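Local coordinates for protein excinuclease ABC, subunit A. (PDB 2VF7) that probably serves bacterial DNA repair as a zinc-containing, DNA-binding ATPase of the ABC superfamily that takes part in recognising damage, at residues L263-N268 and A272-R277; E471-K474 and Q480-Q483; F520-M525 and L580-R585; L360-H365 and Q393-L398. The protein carries 1 engineered substitution. All blocks are in the same frame, centred on the assembly; numbering follows the deposited sequence. Where two conformers were deposited one is given.

Contact 1: residues L263-N268 and A272-R277; sequences LHTFAN and ASMKKR
Phe-266 and Lys-275 mark the closest backbone approach of two consecutive helices, their CA atoms 5.6 Å apart. A short connection joins the two helices, one near its end and the other near its start. The CG of Phe-266 stands anti to the backbone N (chi1 -178°), which carries the ring out to the side where Lys-275 can reach it. In the conformer described, one of two deposited, the lysine stays extended until its final bend at chi4 and brings NZ over one ring face. Lys-275 NZ lies 4.1 Å from the centroid of the Phe-266 ring and 17° off the ring normal, a cation-pi pair that holds only as far as this conformer is populated. Lys-275 NZ is also 3.5 Å from Phe-266 O, where the carbonyl-rich end of the first helix would probably attract the positive charge. Lysine suits the site because its long apolar stem crosses the gap while the ammonium group stays near solvent. Beside it, the buried Thr-265 puts CG2 3.8 Å from Met-274 CG, the two side chains crossing at about a right angle. The hydroxyl of Thr-265 turns back to His-261 O, leaving its methyl for this apolar touch. The two helices belong to the UvrA DNA-binding domain: Thr-265 and Phe-266 both pack on Val-278 of helix 272-278, and Phe-266 meets the ring of Tyr-161 in strand 159-162.

Contact 2: residues E471-K474 and Q480-Q483; sequences EGLK and QTGQ
Thr-481 OG1 is gripped by a hydrogen bond to Asp-452 OD2 and by weak ones to Thr-42 OG1 and His-765 NE2, so this buried hydroxyl has one sound partner, Asp-452. The rest of the side chain is left to meet Leu-473: Thr-481 CB lies 4.1 Å from Leu-473 CD2, and the threonine methyl CG2 is equally near that atom. With CG anti to its own backbone N (chi1 -167°), Leu-473 turns its branched end onto helix 480-487 near its start. There Leu-473 CD2 rests 3.7 Å from Gly-482 N, and Leu-473 CG is 3.9 Å from Gly-482 CA. Glycine fits because a beta-carbon on Gly-482 would sit tightly, 3.2 Å from Leu-473 O; without one, the two backbones come to 5.6 Å between the CA atoms of Leu-473 and Gly-482. An alanine in place of Leu-473 would remove CG and both methyls and is likely to leave a gap beside Gly-482 and Thr-481. On the outer side of the 3-10 turn, Lys-474 NZ forms a salt bridge of 3.2 Å with Glu-471 OE1, approaching from above the carboxylate plane, and Lys-474 also makes a cation-pi pair with Phe-486. Leu-473 packs the turn between helix 480-487, through Leu-485 and Phe-486, and strand 449-453 of the nucleotide-binding sheet, through Leu-450 and Asp-452.

Contact 3: residues F520-M525 and L580-R585; sequences FPLGVM and LAQITR
Leu-522 CG (chi1 -45°) and Ile-583 CG1 (chi1 -52°) both stand anti to their own carbonyl carbons, beside the backbone N, and so the two side chains reach each other. Both belong to an ABC-type nucleotide-binding module, and their contact packs together two connections that each run from its antiparallel sheet to its central mixed sheet. Leu-522 lies near the end of strand 516-521, in the connection to central strand 525-529. Ile-583 lies in the loop that leads from strand 575-578 of the antiparallel sheet to strand 585-589, the edge of the mixed one. The two side chains cross at about a right angle, Leu-522 CD2 meeting Ile-583 CD1 at 3.7 Å. Branched aliphatic residues suit this buried place, having no polar group to satisfy, and both also pack on Leu-503 of strand 502-510. The other methyl of Leu-522 serves a different neighbour. Gln-582, extended beyond CG (chi2 179°), crosses the leucine obliquely, its CB 4.0 Å from Leu-522 CD1. A long residue such as glutamine can lay both its aliphatic stem and its amide over the leucine methyl. The loop is tightened within itself by Ile-583 N bonding to Leu-580 O. The terminal amide of Gln-582 makes only a van der Waals contact with the leucine, NE2 3.6 Å from Leu-522 CD1.

Contact 4: residues L360-H365 and Q393-L398; sequences LDVLLH and QLYSNL
Tyr-395 brings one edge of its ring against Leu-363 and Val-362, where a helix packs on the loop following the ABC signature helix. That helix, 382-393, begins at the LSPGE signature sequence, and the loop leads to strand 402-406, the Walker B strand. Tyr-395 was deposited in two conformers; in the one described its CG stands between the backbone N and the carbonyl carbon (chi1 56°), the crowded position, and this directs the ring at the last turns of helix 345-365. Its hydroxyl bonds to Thr-114 O, so an aromatic residue with a polar tip suits a site that is apolar along the ring and polar beyond it. Val-362 has CG1 anti to its backbone N (chi1 167°), pointing that methyl into the angle between Leu-394 and the tyrosine. Val-362 CG1 is 4.1 Å from Leu-394 CB and 4.3 Å from Tyr-395 CD2. The compact valine fits between them, while the longer Leu-394 continues onto helix 417-428. Leu-363, which crosses the tyrosine at about a right angle, also packs on Leu-388 and Ala-391 of the signature helix. Leu-363 CD2 approaches near the ring plane, 3.7 Å from Tyr-395 CE2 and 3.8 Å from Tyr-395 OH.

How the contacts relate
No two of the four contacts touch. Contacts 2 and 3 belong to two ABC modules whose mixed sheets share one strand order, their centres about 42 Å apart. Contact 2 is near the first nucleotide, the Thr-481 side chain about 10 Å from a bound ADP and touching the P-loop. Contact 4 is nearer the other site: the side chain of Leu-363 is about 13 Å from an ADP and about 10 Å from that of ADP-binding Tyr-370. Contact 3 lies away from the nucleotide and zinc sites. Contact 1, in the DNA-binding domain, has its Phe-266 side chain about 13 Å from a zinc ion; its centre is about 55 Å from that of contact 2.

Contact 1: residues L263-N268 and A272-R277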
# COMPACT_ATOMS: atom_id res chain seq x y z
N LEU A 263 27.21 -11.08 -9.56
CA LEU A 263 25.99 -11.89 -9.56
C LEU A 263 24.93 -11.36 -8.58
O LEU A 263 23.73 -11.48 -8.84
CB LEU A 263 26.31 -13.36 -9.28
CG LEU A 263 27.27 -14.17 -10.17
CD1 LEU A 263 27.19 -15.63 -9.76
CD2 LEU A 263 26.97 -14.05 -11.67
N HIS A 264 25.37 -10.81 -7.45
CA HIS A 264 24.43 -10.18 -6.52
C HIS A 264 23.86 -8.93 -7.16
O HIS A 264 22.67 -8.66 -7.02
CB HIS A 264 25.10 -9.83 -5.17
CG HIS A 264 24.14 -9.32 -4.14
ND1 HIS A 264 23.55 -8.07 -4.21
CD2 HIS A 264 23.67 -9.88 -3.00
CE1 HIS A 264 22.75 -7.90 -3.17
NE2 HIS A 264 22.81 -8.98 -2.41
N THR A 265 24.70 -8.15 -7.84
CA THR A 265 24.21 -6.95 -8.48
C THR A 265 23.21 -7.31 -9.59
O THR A 265 22.16 -6.69 -9.69
CB THR A 265 25.35 -6.06 -9.01
OG1 THR A 265 26.28 -5.81 -7.95
CG2 THR A 265 24.81 -4.72 -9.49
N PHE A 266 23.53 -8.32 -10.39
CA PHE A 266 22.63 -8.77 -11.45
C PHE A 266 21.25 -9.18 -10.92
O PHE A 266 20.24 -8.84 -11.52
CB PHE A 266 23.25 -9.93 -12.24
CG PHE A 266 22.38 -10.43 -13.39
CD1 PHE A 266 22.40 -9.79 -14.63
CD2 PHE A 266 21.55 -11.54 -13.23
CE1 PHE A 266 21.63 -10.25 -15.70
CE2 PHE A 266 20.76 -12.00 -14.29
CZ PHE A 266 20.80 -11.35 -15.53
N ALA A 267 21.23 -9.89 -9.80
CA ALA A 267 20.04 -10.59 -9.37
C ALA A 267 19.06 -9.70 -8.63
O ALA A 267 17.88 -10.07 -8.50
CB ALA A 267 20.42 -11.79 -8.51
N ASN A 268 19.54 -8.54 -8.18
CA ASN A 268 18.93 -7.82 -7.06
C ASN A 268 18.68 -6.34 -7.25
O ASN A 268 17.86 -5.77 -6.54
CB ASN A 268 19.76 -8.01 -5.78
CG ASN A 268 19.65 -9.42 -5.21
OD1 ASN A 268 18.62 -9.80 -4.66
ND2 ASN A 268 20.72 -10.20 -5.36
N ALA A 272 18.23 0.08 -14.05
CA ALA A 272 18.24 -0.60 -15.35
C ALA A 272 19.59 -0.49 -16.05
O ALA A 272 20.00 -1.42 -16.77
CB ALA A 272 17.13 -0.07 -16.25
N SER A 273 20.25 0.64 -15.85
CA SER A 273 21.56 0.91 -16.44
C SER A 273 22.68 0.17 -15.70
O SER A 273 23.74 -0.12 -16.28
CB SER A 273 21.82 2.41 -16.42
OG SER A 273 21.74 2.89 -15.08
N MET A 274 22.44 -0.12 -14.43
CA MET A 274 23.38 -0.84 -13.58
C MET A 274 23.41 -2.32 -13.94
O MET A 274 24.47 -2.93 -13.99
CB MET A 274 23.03 -0.63 -12.11
CG MET A 274 23.87 -1.42 -11.14
SD MET A 274 24.57 -0.38 -9.85
CE MET A 274 23.15 -0.08 -8.78
N LYS A 275 22.22 -2.88 -14.18
CA LYS A 275 22.06 -4.25 -14.64
C LYS A 275 22.78 -4.45 -15.98
O LYS A 275 23.35 -5.51 -16.23
CB LYS A 275 20.57 -4.57 -14.80
CG LYS A 275 20.24 -6.04 -14.99
CD LYS A 275 18.81 -6.22 -15.50
CE LYS A 275 18.44 -7.70 -15.70
NZ LYS A 275 18.31 -8.47 -14.43
N LYS A 276 22.76 -3.40 -16.80
CA LYS A 276 23.37 -3.43 -18.12
C LYS A 276 24.90 -3.32 -18.05
O LYS A 276 25.60 -3.88 -18.89
CB LYS A 276 22.77 -2.33 -19.00
CG LYS A 276 22.59 -2.73 -20.46
CD LYS A 276 21.31 -2.15 -21.06
CE LYS A 276 21.14 -2.57 -22.53
NZ LYS A 276 19.83 -2.17 -23.13
N ARG A 277 25.41 -2.60 -17.05
CA ARG A 277 26.86 -2.46 -16.83
C ARG A 277 27.44 -3.80 -16.38
O ARG A 277 28.33 -4.35 -17.03
CB ARG A 277 27.15 -1.41 -15.76
CG ARG A 277 28.62 -1.23 -15.47
CD ARG A 277 28.87 -0.84 -14.02
NE ARG A 277 30.30 -0.85 -13.73
CZ ARG A 277 30.93 -1.72 -12.92
NH1 ARG A 277 30.24 -2.67 -12.27
NH2 ARG A 277 32.25 -1.62 -12.75

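Contact 2: residues E471-K474 and Q480-Q483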
# COMPACT_ATOMS: atom_id res chain seq x y z
N GLU A 471 -26.10 16.09 -29.25
CA GLU A 471 -26.92 16.84 -30.22
C GLU A 471 -27.09 18.33 -29.90
O GLU A 471 -27.39 19.13 -30.79
CB GLU A 471 -28.29 16.17 -30.39
CG GLU A 471 -28.25 14.86 -31.20
CD GLU A 471 -28.18 15.08 -32.71
OE1 GLU A 471 -29.15 15.64 -33.30
OE2 GLU A 471 -27.16 14.70 -33.32
N GLY A 472 -26.91 18.70 -28.63
CA GLY A 472 -27.06 20.09 -28.20
C GLY A 472 -25.81 20.93 -28.38
O GLY A 472 -25.83 22.14 -28.15
N LEU A 473 -24.71 20.30 -28.79
CA LEU A 473 -23.47 20.99 -29.12
C LEU A 473 -23.66 21.78 -30.43
O LEU A 473 -22.90 22.70 -30.76
CB LEU A 473 -22.33 19.98 -29.24
CG LEU A 473 -20.86 20.39 -29.28
CD1 LEU A 473 -20.43 21.11 -28.01
CD2 LEU A 473 -20.00 19.18 -29.51
N LYS A 474 -24.71 21.41 -31.15
CA LYS A 474 -25.07 22.02 -32.42
C LYS A 474 -25.52 23.48 -32.22
O LYS A 474 -25.66 24.22 -33.20
CB LYS A 474 -26.17 21.15 -33.05
CG LYS A 474 -26.80 21.63 -34.34
CD LYS A 474 -27.36 20.46 -35.16
CE LYS A 474 -28.02 19.37 -34.32
NZ LYS A 474 -28.21 18.13 -35.13
N GLN A 480 -15.18 23.97 -31.44
CA GLN A 480 -14.54 23.38 -32.62
C GLN A 480 -14.83 21.87 -32.78
O GLN A 480 -14.70 21.34 -33.88
CB GLN A 480 -13.04 23.64 -32.62
CG GLN A 480 -12.64 25.11 -32.60
CD GLN A 480 -11.14 25.30 -32.44
OE1 GLN A 480 -10.67 25.81 -31.42
NE2 GLN A 480 -10.38 24.86 -33.45
N THR A 481 -15.20 21.20 -31.69
CA THR A 481 -15.78 19.84 -31.77
C THR A 481 -17.10 19.91 -32.54
O THR A 481 -17.35 19.12 -33.46
CB THR A 481 -16.04 19.23 -30.38
OG1 THR A 481 -14.94 19.50 -29.51
CG2 THR A 481 -16.26 17.73 -30.48
N GLY A 482 -17.95 20.86 -32.16
CA GLY A 482 -19.25 21.04 -32.81
C GLY A 482 -19.17 21.40 -34.28
O GLY A 482 -20.11 21.16 -35.03
N GLN A 483 -18.04 21.97 -34.70
CA GLN A 483 -17.85 22.39 -36.09
C GLN A 483 -17.50 21.21 -36.99
O GLN A 483 -18.04 21.09 -38.09
CB GLN A 483 -16.77 23.46 -36.21
CG GLN A 483 -17.21 24.83 -35.72
CD GLN A 483 -16.03 25.75 -35.46
OE1 GLN A 483 -14.95 25.57 -36.02
NE2 GLN A 483 -16.23 26.73 -34.59

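Contact 3: residues F520-M525 and L580-R585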
# COMPACT_ATOMS: atom_id res chain seq x y z
N PHE A 520 8.43 2.33 -51.61
CA PHE A 520 8.08 3.64 -51.05
C PHE A 520 8.61 4.74 -51.98
O PHE A 520 9.80 4.78 -52.23
CB PHE A 520 8.70 3.84 -49.66
CG PHE A 520 8.36 2.77 -48.65
CD1 PHE A 520 9.23 1.69 -48.43
CD2 PHE A 520 7.21 2.86 -47.86
CE1 PHE A 520 8.94 0.71 -47.48
CE2 PHE A 520 6.91 1.89 -46.90
CZ PHE A 520 7.78 0.81 -46.71
N PRO A 521 7.73 5.64 -52.46
CA PRO A 521 8.13 6.75 -53.33
C PRO A 521 8.88 7.82 -52.55
O PRO A 521 8.64 7.97 -51.36
CB PRO A 521 6.79 7.31 -53.81
CG PRO A 521 5.86 7.02 -52.69
CD PRO A 521 6.28 5.67 -52.17
N LEU A 522 9.77 8.56 -53.22
CA LEU A 522 10.58 9.59 -52.55
C LEU A 522 10.17 11.02 -52.90
O LEU A 522 9.53 11.25 -53.93
CB LEU A 522 12.09 9.38 -52.78
CG LEU A 522 12.68 7.97 -52.65
CD1 LEU A 522 14.09 7.91 -53.20
CD2 LEU A 522 12.63 7.44 -51.21
N GLY A 523 10.53 11.95 -52.02
CA GLY A 523 10.20 13.37 -52.15
C GLY A 523 8.73 13.64 -52.02
O GLY A 523 8.23 14.66 -52.47
N VAL A 524 8.04 12.69 -51.38
CA VAL A 524 6.58 12.61 -51.32
C VAL A 524 6.20 12.08 -49.94
O VAL A 524 7.03 11.51 -49.23
CB VAL A 524 6.05 11.66 -52.44
CG1 VAL A 524 4.59 11.40 -52.32
CG2 VAL A 524 6.32 12.27 -53.82
N MET A 525 4.95 12.32 -49.54
CA MET A 525 4.43 11.84 -48.26
C MET A 525 3.48 10.62 -48.41
O MET A 525 2.46 10.69 -49.10
CB MET A 525 3.79 13.01 -47.50
CG MET A 525 2.46 12.71 -46.91
SD MET A 525 2.40 13.10 -45.17
CE MET A 525 1.78 11.53 -44.53
N LEU A 580 18.77 4.76 -54.14
CA LEU A 580 19.41 5.03 -52.86
C LEU A 580 20.15 6.37 -52.81
O LEU A 580 20.11 7.07 -51.79
CB LEU A 580 20.41 3.92 -52.52
CG LEU A 580 20.09 2.81 -51.51
CD1 LEU A 580 19.63 3.39 -50.18
CD2 LEU A 580 19.08 1.82 -52.05
N ALA A 581 20.84 6.71 -53.90
CA ALA A 581 21.70 7.90 -53.94
C ALA A 581 20.92 9.22 -53.73
O ALA A 581 21.51 10.31 -53.76
CB ALA A 581 22.52 7.94 -55.23
N GLN A 582 19.62 9.10 -53.50
CA GLN A 582 18.77 10.25 -53.18
C GLN A 582 18.57 10.43 -51.66
O GLN A 582 18.07 11.47 -51.21
CB GLN A 582 17.40 10.11 -53.87
CG GLN A 582 17.45 10.20 -55.39
CD GLN A 582 16.09 10.02 -56.04
OE1 GLN A 582 15.96 9.35 -57.07
NE2 GLN A 582 15.06 10.61 -55.44
N ILE A 583 18.95 9.42 -50.88
CA ILE A 583 18.71 9.41 -49.43
C ILE A 583 20.00 9.54 -48.62
O ILE A 583 20.91 8.71 -48.71
CB ILE A 583 17.92 8.17 -48.97
CG1 ILE A 583 16.65 8.00 -49.79
CG2 ILE A 583 17.56 8.29 -47.48
CD1 ILE A 583 15.81 6.77 -49.42
N THR A 584 20.05 10.60 -47.81
CA THR A 584 21.23 10.97 -47.05
C THR A 584 21.08 10.59 -45.58
O THR A 584 21.96 9.93 -45.00
CB THR A 584 21.48 12.49 -47.16
OG1 THR A 584 21.62 12.85 -48.54
CG2 THR A 584 22.74 12.90 -46.39
N ARG A 585 19.98 11.02 -44.99
CA ARG A 585 19.70 10.77 -43.58
C ARG A 585 18.40 10.01 -43.36
O ARG A 585 17.45 10.14 -44.14
CB ARG A 585 19.63 12.08 -42.82
CG ARG A 585 20.95 12.76 -42.60
CD ARG A 585 20.90 13.56 -41.31
NE ARG A 585 19.72 14.42 -41.23
CZ ARG A 585 19.14 14.82 -40.10
NH1 ARG A 585 19.63 14.42 -38.93
NH2 ARG A 585 18.08 15.60 -40.14

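Contact 4: residues L360-H365 and Q393-L398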
# COMPACT_ATOMS: atom_id res chain seq x y z
N LEU A 360 -11.87 -15.72 -23.61
CA LEU A 360 -11.16 -15.48 -24.86
C LEU A 360 -11.99 -14.76 -25.93
O LEU A 360 -11.45 -13.98 -26.70
CB LEU A 360 -10.58 -16.79 -25.42
CG LEU A 360 -9.23 -17.24 -24.86
CD1 LEU A 360 -9.09 -18.75 -24.89
CD2 LEU A 360 -8.10 -16.58 -25.63
N ASP A 361 -13.30 -15.01 -25.94
CA ASP A 361 -14.21 -14.38 -26.91
C ASP A 361 -14.27 -12.86 -26.75
O ASP A 361 -14.34 -12.14 -27.74
CB ASP A 361 -15.63 -14.99 -26.83
CG ASP A 361 -15.87 -16.09 -27.89
OD1 ASP A 361 -15.13 -16.16 -28.90
OD2 ASP A 361 -16.82 -16.88 -27.72
N VAL A 362 -14.23 -12.40 -25.51
CA VAL A 362 -14.18 -10.97 -25.18
C VAL A 362 -12.97 -10.27 -25.82
O VAL A 362 -13.12 -9.22 -26.45
CB VAL A 362 -14.19 -10.75 -23.63
CG1 VAL A 362 -13.81 -9.33 -23.26
CG2 VAL A 362 -15.54 -11.12 -23.04
N LEU A 363 -11.79 -10.87 -25.67
CA LEU A 363 -10.53 -10.39 -26.25
C LEU A 363 -10.55 -10.44 -27.77
O LEU A 363 -10.11 -9.49 -28.44
CB LEU A 363 -9.35 -11.26 -25.75
CG LEU A 363 -8.77 -11.24 -24.32
CD1 LEU A 363 -8.14 -9.89 -23.99
CD2 LEU A 363 -9.76 -11.65 -23.24
N LEU A 364 -11.05 -11.55 -28.30
CA LEU A 364 -11.11 -11.81 -29.73
C LEU A 364 -12.04 -10.82 -30.43
O LEU A 364 -11.75 -10.34 -31.53
CB LEU A 364 -11.58 -13.24 -29.97
CG LEU A 364 -10.57 -14.41 -29.94
CD1 LEU A 364 -10.38 -15.00 -31.35
CD2 LEU A 364 -9.23 -14.05 -29.30
N HIS A 365 -13.16 -10.53 -29.77
CA HIS A 365 -14.16 -9.60 -30.28
C HIS A 365 -13.65 -8.15 -30.27
O HIS A 365 -14.12 -7.32 -31.05
CB HIS A 365 -15.48 -9.74 -29.51
CG HIS A 365 -16.30 -10.93 -29.92
ND1 HIS A 365 -15.81 -11.94 -30.72
CD2 HIS A 365 -17.58 -11.28 -29.63
CE1 HIS A 365 -16.76 -12.85 -30.92
NE2 HIS A 365 -17.84 -12.47 -30.27
N GLN A 393 -11.67 -6.18 -17.66
CA GLN A 393 -12.69 -5.59 -16.81
C GLN A 393 -14.06 -6.19 -17.14
O GLN A 393 -14.93 -6.26 -16.28
CB GLN A 393 -12.76 -4.07 -17.02
CG GLN A 393 -11.57 -3.26 -16.52
CD GLN A 393 -10.87 -3.84 -15.29
OE1 GLN A 393 -11.35 -3.75 -14.15
NE2 GLN A 393 -9.69 -4.40 -15.52
N LEU A 394 -14.23 -6.58 -18.40
CA LEU A 394 -15.52 -7.06 -18.90
C LEU A 394 -15.88 -8.43 -18.36
O LEU A 394 -17.02 -8.89 -18.51
CB LEU A 394 -15.58 -7.02 -20.43
CG LEU A 394 -16.13 -5.73 -21.05
CD1 LEU A 394 -16.11 -5.83 -22.56
CD2 LEU A 394 -17.57 -5.47 -20.58
N TYR A 395 -14.91 -9.08 -17.70
CA TYR A 395 -15.16 -10.33 -16.98
C TYR A 395 -14.61 -10.33 -15.56
O TYR A 395 -14.30 -11.38 -15.00
CB TYR A 395 -14.67 -11.55 -17.78
CG TYR A 395 -13.22 -11.57 -18.22
CD1 TYR A 395 -12.19 -11.92 -17.33
CD2 TYR A 395 -12.87 -11.33 -19.56
CE1 TYR A 395 -10.86 -11.98 -17.75
CE2 TYR A 395 -11.55 -11.39 -19.99
CZ TYR A 395 -10.55 -11.72 -19.08
OH TYR A 395 -9.25 -11.78 -19.50
N SER A 396 -14.52 -9.14 -14.96
CA SER A 396 -13.87 -9.01 -13.67
C SER A 396 -14.88 -9.04 -12.56
O SER A 396 -14.52 -9.32 -11.41
CB SER A 396 -13.08 -7.70 -13.61
OG SER A 396 -13.84 -6.69 -12.98
N ASN A 397 -16.14 -8.73 -12.90
CA ASN A 397 -17.27 -8.72 -11.96
C ASN A 397 -17.37 -7.46 -11.08
O ASN A 397 -18.23 -7.41 -10.18
CB ASN A 397 -17.30 -10.00 -11.11
CG ASN A 397 -18.31 -11.04 -11.59
OD1 ASN A 397 -18.71 -11.93 -10.84
ND2 ASN A 397 -18.74 -10.92 -12.85
N LEU A 398 -16.49 -6.47 -11.32
CA LEU A 398 -16.57 -5.16 -10.64
C LEU A 398 -17.87 -4.43 -10.94
O LEU A 398 -18.31 -4.39 -12.10
CB LEU A 398 -15.41 -4.24 -11.01
CG LEU A 398 -14.24 -4.08 -10.06
CD1 LEU A 398 -13.67 -2.66 -10.16
CD2 LEU A 398 -14.65 -4.37 -8.63